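Local coordinates for protein D-alanyl transferase DltD (Enterococcus faecium TX0133A04, PDB 6PFX) that probably takes part in D-alanylation of lipoteichoic acid during Gram-positive cell wall biogenesis, as a DltD-family transferase related to SGNH hydrolases, at residues 379-383 with 384-388. Numbering follows the deposited sequence.
Sequences DAFFS and KSWQH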
ATOM      1  N   ASP A 379     -15.301   5.125  14.054  1.00 14.34           N
ATOM      2  CA  ASP A 379     -16.040   4.751  12.859  1.00 14.07           C
ATOM      3  C   ASP A 379     -16.535   5.956  12.066  1.00 12.54           C
ATOM      4  O   ASP A 379     -16.951   5.779  10.917  1.00 13.44           O
ATOM      5  CB  ASP A 379     -17.178   3.812  13.266  1.00 13.46           C
ATOM      6  CG  ASP A 379     -16.676   2.486  13.833  1.00 20.48           C
ATOM      7  OD1 ASP A 379     -15.742   1.891  13.259  1.00 18.96           O
ATOM      8  OD2 ASP A 379     -17.232   2.022  14.854  1.00 27.00           O
ATOM      9  N   ALA A 380     -16.476   7.173  12.619  1.00 13.58           N
ATOM     10  CA  ALA A 380     -16.788   8.354  11.824  1.00 11.49           C
ATOM     11  C   ALA A 380     -15.937   8.428  10.561  1.00 12.01           C
ATOM     12  O   ALA A 380     -16.312   9.100   9.595  1.00 14.78           O
ATOM     13  CB  ALA A 380     -16.546   9.636  12.631  1.00 16.26           C
ATOM     14  N   PHE A 381     -14.755   7.807  10.564  1.00 11.28           N
ATOM     15  CA  PHE A 381     -13.896   7.910   9.384  1.00 10.23           C
ATOM     16  C   PHE A 381     -14.429   7.112   8.193  1.00 12.08           C
ATOM     17  O   PHE A 381     -13.875   7.234   7.095  1.00 13.71           O
ATOM     18  CB  PHE A 381     -12.460   7.513   9.753  1.00 10.40           C
ATOM     19  CG  PHE A 381     -11.745   8.524  10.610  1.00  9.62           C
ATOM     20  CD1 PHE A 381     -11.398   9.771  10.094  1.00 10.27           C
ATOM     21  CD2 PHE A 381     -11.373   8.216  11.915  1.00 10.19           C
ATOM     22  CE1 PHE A 381     -10.731  10.681  10.877  1.00 11.87           C
ATOM     23  CE2 PHE A 381     -10.723   9.143  12.703  1.00 12.71           C
ATOM     24  CZ  PHE A 381     -10.376  10.363  12.173  1.00 12.23           C
ATOM     25  N   PHE A 382     -15.499   6.320   8.374  1.00 11.98           N
ATOM     26  CA  PHE A 382     -16.207   5.682   7.262  1.00  9.26           C
ATOM     27  C   PHE A 382     -17.215   6.615   6.587  1.00 10.52           C
ATOM     28  O   PHE A 382     -17.728   6.276   5.511  1.00 13.85           O
ATOM     29  CB  PHE A 382     -16.925   4.390   7.739  1.00 13.95           C
ATOM     30  CG  PHE A 382     -15.988   3.281   8.124  1.00 12.47           C
ATOM     31  CD1 PHE A 382     -15.047   2.791   7.220  1.00 10.86           C
ATOM     32  CD2 PHE A 382     -16.052   2.721   9.383  1.00 13.78           C
ATOM     33  CE1 PHE A 382     -14.164   1.770   7.585  1.00 11.88           C
ATOM     34  CE2 PHE A 382     -15.179   1.707   9.753  1.00 14.92           C
ATOM     35  CZ  PHE A 382     -14.232   1.231   8.843  1.00 14.02           C
ATOM     36  N   SER A 383     -17.488   7.779   7.181  1.00 13.00           N
ATOM     37  CA  SER A 383     -18.588   8.626   6.748  1.00 15.00           C
ATOM     38  C   SER A 383     -18.233   9.472   5.536  1.00 15.64           C
ATOM     39  O   SER A 383     -17.065   9.814   5.309  1.00 14.64           O
ATOM     40  CB  SER A 383     -19.014   9.587   7.867  1.00 16.01           C
ATOM     41  OG  SER A 383     -18.039  10.595   8.082  1.00 16.72           O
ATOM     42  N   LYS A 384     -19.271   9.849   4.785  1.00 14.71           N
ATOM     43  CA  LYS A 384     -19.089  10.783   3.683  1.00 15.24           C
ATOM     44  C   LYS A 384     -18.623  12.140   4.185  1.00 13.73           C
ATOM     45  O   LYS A 384     -17.909  12.856   3.471  1.00 15.67           O
ATOM     46  CB  LYS A 384     -20.378  10.907   2.864  1.00 19.18           C
ATOM     47  CG  LYS A 384     -20.725   9.650   2.085  1.00 20.74           C
ATOM     48  CD  LYS A 384     -20.822   9.886   0.582  1.00 28.68           C
ATOM     49  CE  LYS A 384     -21.085   8.579  -0.150  1.00 36.25           C
ATOM     50  NZ  LYS A 384     -21.283   8.788  -1.611  1.00 52.56           N
ATOM     51  N   SER A 385     -19.009  12.512   5.403  1.00 13.45           N
ATOM     52  CA  SER A 385     -18.523  13.760   5.970  1.00 11.73           C
ATOM     53  C   SER A 385     -17.006  13.770   6.011  1.00 14.16           C
ATOM     54  O   SER A 385     -16.366  14.743   5.602  1.00 15.14           O
ATOM     55  CB  SER A 385     -19.080  13.939   7.370  1.00 13.79           C
ATOM     56  OG  SER A 385     -18.549  15.096   7.988  1.00 21.29           O
ATOM     57  N   TRP A 386     -16.409  12.689   6.514  1.00 11.91           N
ATOM     58  CA  TRP A 386     -14.954  12.608   6.540  1.00 10.76           C
ATOM     59  C   TRP A 386     -14.370  12.628   5.129  1.00 13.09           C
ATOM     60  O   TRP A 386     -13.378  13.322   4.865  1.00 12.03           O
ATOM     61  CB  TRP A 386     -14.497  11.360   7.309  1.00 12.32           C
ATOM     62  CG  TRP A 386     -12.993  11.266   7.273  1.00 10.82           C
ATOM     63  CD1 TRP A 386     -12.235  10.324   6.641  1.00 12.33           C
ATOM     64  CD2 TRP A 386     -12.077  12.211   7.824  1.00 10.77           C
ATOM     65  NE1 TRP A 386     -10.900  10.615   6.780  1.00 10.50           N
ATOM     66  CE2 TRP A 386     -10.774  11.764   7.517  1.00 10.91           C
ATOM     67  CE3 TRP A 386     -12.231  13.381   8.571  1.00 13.51           C
ATOM     68  CZ2 TRP A 386      -9.633  12.455   7.918  1.00 12.64           C
ATOM     69  CZ3 TRP A 386     -11.106  14.063   8.967  1.00 11.96           C
ATOM     70  CH2 TRP A 386      -9.817  13.582   8.668  1.00 15.08           C
ATOM     71  N   GLN A 387     -14.962  11.866   4.207  1.00 12.35           N
ATOM     72  CA  GLN A 387     -14.465  11.839   2.836  1.00 14.06           C
ATOM     73  C   GLN A 387     -14.395  13.240   2.242  1.00 13.93           C
ATOM     74  O   GLN A 387     -13.461  13.562   1.496  1.00 14.04           O
ATOM     75  CB  GLN A 387     -15.351  10.927   1.988  1.00 15.22           C
ATOM     76  CG  GLN A 387     -15.314   9.465   2.395  1.00 12.54           C
ATOM     77  CD  GLN A 387     -16.406   8.640   1.735  1.00 15.61           C
ATOM     78  OE1 GLN A 387     -16.799   8.895   0.600  1.00 18.61           O
ATOM     79  NE2 GLN A 387     -16.901   7.648   2.452  1.00 15.71           N
ATOM     80  N   HIS A 388     -15.353  14.101   2.593  1.00 13.68           N
ATOM     81  CA  HIS A 388     -15.448  15.448   2.044  1.00 14.18           C
ATOM     82  C   HIS A 388     -14.826  16.518   2.942  1.00 18.79           C
ATOM     83  O   HIS A 388     -14.859  17.701   2.586  1.00 16.66           O
ATOM     84  CB  HIS A 388     -16.923  15.805   1.799  1.00 15.82           C
ATOM     85  CG  HIS A 388     -17.644  14.853   0.894  1.00 19.98           C
ATOM     86  ND1 HIS A 388     -17.016  14.169  -0.124  1.00 31.73           N
ATOM     87  CD2 HIS A 388     -18.947  14.486   0.846  1.00 25.27           C
ATOM     88  CE1 HIS A 388     -17.899  13.418  -0.757  1.00 30.55           C
ATOM     89  NE2 HIS A 388     -19.077  13.590  -0.188  1.00 30.83           N
TER
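Phe381 sets one edge of its ring against a face of the Trp386 indole, a T-shaped stack with planes at 87° and centroids 4.6 Å apart when the indole's five-membered ring is used. CD1 leads, sitting 3.3 Å from Trp386 CE2, and CE1 follows toward the benzo ring. Ring hydrogens with slight positive charge thus meet an electron-rich indole, which suits this aromatic pair. Trp386 reaches back because its CG stands anti to the backbone N, laying the indole against the preceding 3-10 turn.

Ser383 links that turn to helix 384-388 as its N-cap. Its chi1 of 71° places OG between its own N and carbonyl carbon. There OG accepts from Trp386 N at 3.1 Å, nearly straight at 166°. The same OG donates to Ala380 O at 2.7 Å, in the carbonyl plane. Serine fits because one small hydroxyl can do both, and Ala380 O takes Ser383 N as well. The first helical turn closes as Gln387 N bonds Ser383 O at 3.1 Å.

Farther out, Gln321 accepts from Trp386 NE1 and Lys317 makes a cation-pi contact with the indole, both from helix 308-323, while Ser273 of helix 271-284 bonds both Phe381 O and Gln387 NE2. Within the stretch, one hydroxyl that accepts from Trp386 N and donates to Ala380 O, together with an aromatic pair, joins the 3-10 turn 379-382 to helix 384-388 near the C-terminus.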